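Long-range contacts in ErfK/YbiS/YcfS/YnhG family protein (Xylanimonas cellulosilytica, PDB 4LPQ), which probably acts as a peptidoglycan L,D-transpeptidase in cell-wall synthesis, here as a piece carrying a putative peptidoglycan-binding domain and the YkuD-type catalytic domain: residues N110-Y119 with I172-R183; T148-R156 with G162-S170. All blocks are in the same frame, centred on the assembly; numbering follows the deposited sequence. Where two conformers were deposited one is given.

Overall arrangement
Both contacts lie in the L,D-transpeptidase catalytic domain, their centres about 11 Å apart, and they meet around the predicted active site. Interaction 1 holds the loop leading to Cys181, the predicted nucleophile; interaction 2 holds His167, the predicted proton donor/acceptor. The side chains of Cys181 and His167 are about 4 Å apart, consistent with strands 164-168 and 182-184 being parallel neighbours in one sheet. Along the chain, both segments of interaction 2 fall between those of interaction 1. Two probable hydrogen bonds tie the contacts directly: Cys181 N lies 2.8 Å from Glu150 OE2, and His179 ND1 lies 2.8 Å from Leu149 O.

Interaction 1 (N110-Y119 with I172-R183); sequences NASSGNGETY and IPTYPASHGCVR
Ser112 and Arg183 form a single antiparallel hydrogen-bonded pair, with Arg183 N 2.9 Å from Ser112 O at a nearly straight 176° and Ser112 N returning a bond to Arg183 O. Further along, Ser178 N donates to Ser113 O, and Asn115 N donates to Ser178 O, so the backbones stay bridged at Gly114. Gly114 and Gly180 bring their CA atoms to 3.9 Å, an approach that a side chain on Gly114 would obstruct. Ser112 OG, anti to the backbone N (chi1 -178°), reaches across to Tyr175 O at 2.8 Å. At the other end Asn110 ND2 meets Ile172 O at 3.0 Å, from above the carbonyl plane and at a bent angle, while Lys54 binds its OD1. The segment 172-183 carries the Ser-His-Gly-Cys signature of YkuD-type L,D-transpeptidases, and its turn is fixed internally: Ser178 OG accepts from Gly180 N in an ST turn and donates to Cys181 O at 2.7 Å, on a lone pair. Beyond it, the Tyr119 and His179 rings stack face to face, centroids 3.9 Å apart and planes at 10°, with Tyr119 CG over the imidazole centre and His179 CB over the phenol face. Putting an alanine at Tyr119 removes the stacked phenol, which is likely to leave one imidazole face without its aromatic partner and the ring less firmly held beside its ND1 bond to Leu149 O.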
loop_
_atom_site.group_PDB
_atom_site.type_symbol
_atom_site.label_atom_id
_atom_site.label_comp_id
_atom_site.label_asym_id
_atom_site.label_seq_id
_atom_site.Cartn_x
_atom_site.Cartn_y
_atom_site.Cartn_z
ATOM N N ASN A 110 1.011 -0.798 1.721
ATOM C CA ASN A 110 0.756 0.627 1.857
ATOM C C ASN A 110 0.492 1.249 0.483
ATOM O O ASN A 110 1.176 1.006 -0.490
ATOM C CB ASN A 110 1.993 1.262 2.475
ATOM C CG ASN A 110 1.812 2.736 2.777
ATOM O OD1 ASN A 110 0.866 3.092 3.465
ATOM N ND2 ASN A 110 2.702 3.563 2.236
ATOM N N ALA A 111 -0.559 2.113 0.426
ATOM C CA ALA A 111 -1.004 2.743 -0.812
ATOM C C ALA A 111 -1.247 4.236 -0.612
ATOM O O ALA A 111 -1.438 4.709 0.515
ATOM C CB ALA A 111 -2.267 2.027 -1.369
ATOM N N SER A 112 -1.303 5.000 -1.728
ATOM C CA SER A 112 -1.722 6.348 -1.689
ATOM C C SER A 112 -2.440 6.652 -2.947
ATOM O O SER A 112 -1.963 6.429 -4.050
ATOM C CB SER A 112 -0.501 7.275 -1.498
ATOM O OG SER A 112 -0.873 8.639 -1.400
ATOM N N SER A 113 -3.670 7.202 -2.803
ATOM C CA SER A 113 -4.577 7.503 -3.891
ATOM C C SER A 113 -4.834 8.988 -4.083
ATOM O O SER A 113 -4.058 9.785 -3.590
ATOM C CB SER A 113 -5.848 6.674 -3.758
ATOM O OG SER A 113 -6.591 7.109 -2.618
ATOM N N GLY A 114 -5.873 9.363 -4.820
ATOM C CA GLY A 114 -6.035 10.748 -5.201
ATOM C C GLY A 114 -6.299 11.709 -4.063
ATOM O O GLY A 114 -7.056 11.385 -3.169
ATOM N N ASN A 115 -5.685 12.857 -4.141
ATOM C CA ASN A 115 -5.841 13.860 -3.100
ATOM C C ASN A 115 -7.127 14.698 -3.095
ATOM O O ASN A 115 -7.300 15.443 -2.171
ATOM C CB ASN A 115 -4.608 14.735 -3.009
ATOM C CG ASN A 115 -4.477 15.692 -4.131
ATOM O OD1 ASN A 115 -5.365 15.918 -4.931
ATOM N ND2 ASN A 115 -3.380 16.366 -4.094
ATOM N N GLY A 116 -7.956 14.499 -4.119
ATOM C CA GLY A 116 -9.248 15.150 -4.174
ATOM C C GLY A 116 -9.211 16.586 -4.583
ATOM O O GLY A 116 -10.284 17.205 -4.586
ATOM N N GLU A 117 -8.030 17.101 -4.914
ATOM C CA GLU A 117 -7.843 18.512 -5.260
ATOM C C GLU A 117 -7.877 18.673 -6.787
ATOM O O GLU A 117 -7.710 17.728 -7.543
ATOM C CB GLU A 117 -6.512 19.068 -4.663
ATOM C CG GLU A 117 -6.363 18.926 -3.179
ATOM C CD GLU A 117 -5.093 19.499 -2.550
ATOM O OE1 GLU A 117 -4.285 20.211 -3.218
ATOM O OE2 GLU A 117 -4.940 19.288 -1.314
ATOM N N THR A 118 -8.078 19.925 -7.228
ATOM C CA THR A 118 -8.041 20.163 -8.682
ATOM C C THR A 118 -6.629 20.195 -9.163
ATOM O O THR A 118 -5.652 20.455 -8.382
ATOM C CB THR A 118 -8.771 21.408 -9.128
ATOM O OG1 THR A 118 -8.184 22.507 -8.486
ATOM C CG2 THR A 118 -10.165 21.395 -8.700
ATOM N N TYR A 119 -6.467 19.854 -10.431
ATOM C CA TYR A 119 -5.181 19.976 -11.125
ATOM C C TYR A 119 -5.444 20.338 -12.624
ATOM O O TYR A 119 -6.541 20.098 -13.122
ATOM C CB TYR A 119 -4.320 18.741 -10.994
ATOM C CG TYR A 119 -4.875 17.499 -11.693
ATOM C CD1 TYR A 119 -5.758 16.615 -11.028
ATOM C CD2 TYR A 119 -4.473 17.180 -13.017
ATOM C CE1 TYR A 119 -6.308 15.537 -11.703
ATOM C CE2 TYR A 119 -4.960 16.084 -13.655
ATOM C CZ TYR A 119 -5.863 15.249 -12.997
ATOM O OH TYR A 119 -6.278 14.145 -13.695
ATOM N N ILE A 172 5.021 7.064 -1.329
ATOM C CA ILE A 172 3.707 6.516 -0.982
ATOM C C ILE A 172 3.424 6.990 0.462
ATOM O O ILE A 172 3.655 6.233 1.409
ATOM C CB ILE A 172 3.650 5.013 -1.134
ATOM C CG1 ILE A 172 4.194 4.549 -2.467
ATOM C CG2 ILE A 172 2.220 4.570 -0.988
ATOM C CD1 ILE A 172 5.648 4.120 -2.406
ATOM N N PRO A 173 2.925 8.230 0.599
ATOM C CA PRO A 173 2.831 8.776 1.915
ATOM C C PRO A 173 1.586 8.313 2.693
ATOM O O PRO A 173 0.794 7.504 2.199
ATOM C CB PRO A 173 2.730 10.222 1.683
ATOM C CG PRO A 173 2.436 10.429 0.339
ATOM C CD PRO A 173 2.693 9.249 -0.434
ATOM N N THR A 174 1.468 8.779 3.919
ATOM C CA THR A 174 0.402 8.427 4.778
ATOM C C THR A 174 -0.939 9.124 4.548
ATOM O O THR A 174 -1.905 8.867 5.262
ATOM C CB THR A 174 0.787 8.627 6.227
ATOM O OG1 THR A 174 1.086 10.006 6.430
ATOM C CG2 THR A 174 1.945 7.777 6.698
ATOM N N TYR A 175 -0.978 9.983 3.556
ATOM C CA TYR A 175 -2.191 10.635 3.098
ATOM C C TYR A 175 -2.300 10.437 1.602
ATOM O O TYR A 175 -1.315 10.107 0.928
ATOM C CB TYR A 175 -2.105 12.152 3.460
ATOM C CG TYR A 175 -0.950 12.887 2.824
ATOM C CD1 TYR A 175 -1.050 13.464 1.595
ATOM C CD2 TYR A 175 0.289 12.944 3.442
ATOM C CE1 TYR A 175 0.003 14.105 0.994
ATOM C CE2 TYR A 175 1.388 13.573 2.832
ATOM C CZ TYR A 175 1.222 14.192 1.601
ATOM O OH TYR A 175 2.280 14.825 1.014
ATOM N N PRO A 176 -3.508 10.616 1.078
ATOM C CA PRO A 176 -3.717 10.505 -0.395
ATOM C C PRO A 176 -3.027 11.641 -1.112
ATOM O O PRO A 176 -3.363 12.799 -0.887
ATOM C CB PRO A 176 -5.195 10.477 -0.534
ATOM C CG PRO A 176 -5.779 10.647 0.782
ATOM C CD PRO A 176 -4.766 10.848 1.782
ATOM N N ALA A 177 -2.085 11.333 -1.997
ATOM C CA ALA A 177 -1.198 12.324 -2.553
ATOM C C ALA A 177 -1.232 12.390 -4.091
ATOM O O ALA A 177 -0.513 13.243 -4.657
ATOM C CB ALA A 177 0.233 12.033 -2.126
ATOM N N SER A 178 -1.939 11.465 -4.743
ATOM C CA SER A 178 -1.886 11.368 -6.201
ATOM C C SER A 178 -2.870 12.239 -6.937
ATOM O O SER A 178 -3.722 12.876 -6.349
ATOM C CB SER A 178 -1.995 9.902 -6.624
ATOM O OG SER A 178 -3.325 9.518 -6.643
ATOM N N HIS A 179 -2.818 12.149 -8.274
ATOM C CA HIS A 179 -3.886 12.740 -9.131
ATOM C C HIS A 179 -5.019 11.791 -9.411
ATOM O O HIS A 179 -5.918 12.093 -10.184
ATOM C CB HIS A 179 -3.342 13.224 -10.456
ATOM C CG HIS A 179 -2.584 14.465 -10.353
ATOM N ND1 HIS A 179 -1.990 15.025 -11.447
ATOM C CD2 HIS A 179 -2.445 15.361 -9.363
ATOM C CE1 HIS A 179 -1.447 16.190 -11.128
ATOM N NE2 HIS A 179 -1.766 16.451 -9.882
ATOM N N GLY A 180 -4.998 10.620 -8.746
ATOM C CA GLY A 180 -6.038 9.685 -8.903
ATOM C C GLY A 180 -5.581 8.245 -9.004
ATOM O O GLY A 180 -6.369 7.309 -8.676
ATOM N N CYS A 181 -4.374 7.965 -9.555
ATOM C CA CYS A 181 -3.937 6.585 -9.569
ATOM C C CYS A 181 -3.604 6.123 -8.135
ATOM O O CYS A 181 -3.501 6.929 -7.199
ATOM C CB CYS A 181 -2.741 6.476 -10.416
ATOM S SG CYS A 181 -3.135 6.650 -12.198
ATOM N N VAL A 182 -3.458 4.804 -7.999
ATOM C CA VAL A 182 -3.121 4.224 -6.712
ATOM C C VAL A 182 -1.695 3.813 -6.690
ATOM O O VAL A 182 -1.303 2.881 -7.412
ATOM C CB VAL A 182 -4.057 3.041 -6.405
ATOM C CG1 VAL A 182 -3.712 2.418 -5.083
ATOM C CG2 VAL A 182 -5.541 3.513 -6.453
ATOM N N ARG A 183 -0.869 4.443 -5.882
ATOM C CA ARG A 183 0.542 4.205 -5.771
ATOM C C ARG A 183 0.840 3.144 -4.679
ATOM O O ARG A 183 0.220 3.196 -3.616
ATOM C CB ARG A 183 1.274 5.503 -5.264
ATOM C CG ARG A 183 1.104 6.642 -6.154
ATOM C CD ARG A 183 1.797 7.779 -5.412
ATOM N NE ARG A 183 1.704 8.877 -6.237
ATOM C CZ ARG A 183 2.162 10.039 -5.934
ATOM N NH1 ARG A 183 2.863 10.218 -4.798
ATOM N NH2 ARG A 183 1.900 10.972 -6.785
#

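Interaction 2 (T148-R156 with G162-S170); sequences TLELGDMWR and GGYAVHGSS
The hairpin of strands 154-159 and 164-168 carries His167, the predicted proton donor/acceptor of the active site, and Met154 of the first strand lies against its ring. The selenomethionine CG sits over the imidazole centre, 3.5 Å from the centroid and 7° off the ring normal, in a CH-pi contact. With the chain extended at chi2 (-173°), SE continues over the same ring to lie 3.6 Å from His167 CD2. The backbones pair beside this contact: Trp155 and Gly168 are an antiparallel hydrogen-bonded pair, Gly168 N donating to Trp155 O at 2.9 Å and Trp155 N to Gly168 O at 3.0 Å. Gly168 O takes a second donor, His167 ND1, at 2.8 Å; the two donors approach from opposite faces of the carbonyl plane. A water bonded to Asp153 O and Ser169 OG links the segments farther on. Toward the other end, Leu149 CD2 stands over the Tyr164 ring face, 3.7 Å from its centroid, while its other methyl, CD1, packs on Gly163 CA. The bond from His167 ND1 places its hydrogen on that nitrogen, and Gly168 O lies only 9° out of the imidazole plane, although ND1 stands well above the carbonyl's own plane; this bond and the Met154 cover together probably restrict rotation of the imidazole, whose side chain touches that of Cys181.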
loop_
_atom_site.group_PDB
_atom_site.type_symbol
_atom_site.label_atom_id
_atom_site.label_comp_id
_atom_site.label_asym_id
_atom_site.label_seq_id
_atom_site.Cartn_x
_atom_site.Cartn_y
_atom_site.Cartn_z
ATOM N N THR A 148 -1.119 10.174 -18.424
ATOM C CA THR A 148 -1.933 11.397 -18.713
ATOM C C THR A 148 -2.481 12.051 -17.459
ATOM O O THR A 148 -2.815 13.240 -17.495
ATOM C CB THR A 148 -3.124 11.078 -19.736
ATOM O OG1 THR A 148 -4.079 10.067 -19.261
ATOM C CG2 THR A 148 -2.522 10.582 -21.012
ATOM N N LEU A 149 -2.600 11.257 -16.377
ATOM C CA LEU A 149 -3.155 11.725 -15.094
ATOM C C LEU A 149 -2.055 12.214 -14.180
ATOM O O LEU A 149 -2.083 13.328 -13.666
ATOM C CB LEU A 149 -3.936 10.575 -14.368
ATOM C CG LEU A 149 -5.368 10.368 -14.773
ATOM C CD1 LEU A 149 -5.442 9.859 -16.231
ATOM C CD2 LEU A 149 -5.953 9.351 -13.802
ATOM N N GLU A 150 -1.134 11.339 -13.876
ATOM C CA GLU A 150 -0.072 11.594 -12.914
ATOM C C GLU A 150 1.053 12.442 -13.486
ATOM O O GLU A 150 1.361 12.282 -14.662
ATOM C CB GLU A 150 0.485 10.318 -12.317
ATOM C CG GLU A 150 -0.569 9.401 -11.686
ATOM C CD GLU A 150 -1.341 10.014 -10.500
ATOM O OE1 GLU A 150 -0.755 10.727 -9.742
ATOM O OE2 GLU A 150 -2.544 9.830 -10.505
ATOM N N LEU A 151 1.691 13.234 -12.637
ATOM C CA LEU A 151 2.841 14.034 -13.078
ATOM C C LEU A 151 4.125 13.314 -13.280
ATOM O O LEU A 151 4.927 13.645 -14.188
ATOM C CB LEU A 151 3.061 15.133 -12.056
ATOM C CG LEU A 151 2.057 16.247 -12.060
ATOM C CD1 LEU A 151 2.443 17.318 -11.064
ATOM C CD2 LEU A 151 2.019 16.831 -13.495
ATOM N N GLY A 152 4.401 12.356 -12.432
ATOM C CA GLY A 152 5.682 11.611 -12.625
ATOM C C GLY A 152 5.414 10.361 -13.461
ATOM O O GLY A 152 4.316 10.138 -14.051
ATOM N N ASP A 153 6.407 9.528 -13.525
ATOM C CA ASP A 153 6.294 8.243 -14.207
ATOM C C ASP A 153 5.771 7.172 -13.222
ATOM O O ASP A 153 5.889 7.285 -11.992
ATOM C CB ASP A 153 7.625 7.790 -14.799
ATOM C CG ASP A 153 8.069 8.647 -15.978
ATOM O OD1 ASP A 153 7.265 9.216 -16.746
ATOM O OD2 ASP A 153 9.281 8.724 -16.118
HETATM N N MSE A 154 5.243 6.133 -13.800
HETATM C CA MSE A 154 4.636 5.048 -13.116
HETATM C C MSE A 154 5.439 3.789 -13.414
HETATM O O MSE A 154 5.730 3.428 -14.557
HETATM C CB MSE A 154 3.224 4.767 -13.658
HETATM C CG MSE A 154 2.298 5.957 -13.419
HETATM SE SE MSE A 154 0.372 5.562 -13.914
HETATM C CE MSE A 154 0.737 5.209 -15.684
ATOM N N TRP A 155 5.753 3.026 -12.359
ATOM C CA TRP A 155 6.464 1.739 -12.475
ATOM C C TRP A 155 5.518 0.578 -12.637
ATOM O O TRP A 155 4.711 0.313 -11.714
ATOM C CB TRP A 155 7.418 1.532 -11.277
ATOM C CG TRP A 155 8.148 0.230 -11.331
ATOM C CD1 TRP A 155 7.974 -0.820 -10.481
ATOM C CD2 TRP A 155 9.167 -0.144 -12.256
ATOM N NE1 TRP A 155 8.858 -1.838 -10.839
ATOM C CE2 TRP A 155 9.593 -1.428 -11.916
ATOM C CE3 TRP A 155 9.747 0.480 -13.385
ATOM C CZ2 TRP A 155 10.542 -2.107 -12.666
ATOM C CZ3 TRP A 155 10.639 -0.199 -14.137
ATOM C CH2 TRP A 155 11.060 -1.474 -13.769
ATOM N N ARG A 156 5.541 -0.095 -13.766
ATOM C CA ARG A 156 4.751 -1.280 -14.023
ATOM C C ARG A 156 3.269 -1.066 -13.731
ATOM O O ARG A 156 2.676 -1.884 -13.006
ATOM C CB ARG A 156 5.385 -2.467 -13.325
ATOM C CG ARG A 156 6.869 -2.702 -13.604
ATOM C CD ARG A 156 7.388 -3.961 -12.955
ATOM N NE ARG A 156 6.986 -5.166 -13.616
ATOM C CZ ARG A 156 7.236 -6.349 -13.147
ATOM N NH1 ARG A 156 7.713 -6.521 -11.941
ATOM N NH2 ARG A 156 6.996 -7.425 -13.923
ATOM N N GLY A 162 -9.687 3.435 -17.643
ATOM C CA GLY A 162 -9.046 4.510 -18.380
ATOM C C GLY A 162 -7.608 4.636 -17.874
ATOM O O GLY A 162 -6.843 3.656 -17.871
ATOM N N GLY A 163 -7.197 5.853 -17.573
ATOM C CA GLY A 163 -5.862 6.107 -17.086
ATOM C C GLY A 163 -5.571 5.760 -15.661
ATOM O O GLY A 163 -4.473 5.859 -15.192
ATOM N N TYR A 164 -6.587 5.363 -14.941
ATOM C CA TYR A 164 -6.462 4.989 -13.543
ATOM C C TYR A 164 -5.836 3.596 -13.449
ATOM O O TYR A 164 -6.322 2.590 -14.019
ATOM C CB TYR A 164 -7.779 4.981 -12.792
ATOM C CG TYR A 164 -8.430 6.328 -12.700
ATOM C CD1 TYR A 164 -8.057 7.214 -11.708
ATOM C CD2 TYR A 164 -9.417 6.724 -13.511
ATOM C CE1 TYR A 164 -8.565 8.478 -11.610
ATOM C CE2 TYR A 164 -9.975 7.958 -13.416
ATOM C CZ TYR A 164 -9.570 8.847 -12.437
ATOM O OH TYR A 164 -10.151 10.100 -12.381
ATOM N N ALA A 165 -4.676 3.574 -12.745
ATOM C CA ALA A 165 -3.870 2.417 -12.592
ATOM C C ALA A 165 -3.379 2.277 -11.182
ATOM O O ALA A 165 -3.299 3.229 -10.409
ATOM C CB ALA A 165 -2.632 2.514 -13.504
ATOM N N VAL A 166 -3.008 1.047 -10.829
ATOM C CA VAL A 166 -2.134 0.720 -9.673
ATOM C C VAL A 166 -0.710 0.664 -10.218
ATOM O O VAL A 166 -0.449 0.031 -11.254
ATOM C CB VAL A 166 -2.513 -0.637 -9.050
ATOM C CG1 VAL A 166 -1.636 -0.922 -7.836
ATOM C CG2 VAL A 166 -3.977 -0.626 -8.621
ATOM N N HIS A 167 0.208 1.352 -9.554
ATOM C CA HIS A 167 1.601 1.405 -10.029
ATOM C C HIS A 167 2.576 1.620 -8.957
ATOM O O HIS A 167 2.209 2.135 -7.881
ATOM C CB HIS A 167 1.750 2.492 -11.122
ATOM C CG HIS A 167 1.561 3.882 -10.587
ATOM N ND1 HIS A 167 2.604 4.639 -10.086
ATOM C CD2 HIS A 167 0.454 4.635 -10.478
ATOM C CE1 HIS A 167 2.106 5.812 -9.693
ATOM N NE2 HIS A 167 0.808 5.824 -9.889
ATOM N N GLY A 168 3.812 1.288 -9.187
ATOM C CA GLY A 168 4.880 1.679 -8.286
ATOM C C GLY A 168 5.299 3.131 -8.425
ATOM O O GLY A 168 5.216 3.742 -9.504
ATOM N N SER A 169 5.679 3.679 -7.294
ATOM C CA SER A 169 6.038 5.093 -7.190
ATOM C C SER A 169 7.178 5.288 -6.246
ATOM O O SER A 169 7.397 4.441 -5.374
ATOM C CB SER A 169 4.839 5.912 -6.751
ATOM O OG SER A 169 5.020 7.319 -6.877
ATOM N N SER A 170 7.878 6.417 -6.315
ATOM C CA SER A 170 8.925 6.681 -5.351
ATOM C C SER A 170 8.477 7.091 -3.974
ATOM O O SER A 170 9.257 7.002 -3.037
ATOM C CB SER A 170 9.839 7.816 -5.873
ATOM O OG SER A 170 9.047 9.011 -6.052
HETATM O O HOH W 1 4.496 8.006 -9.742
#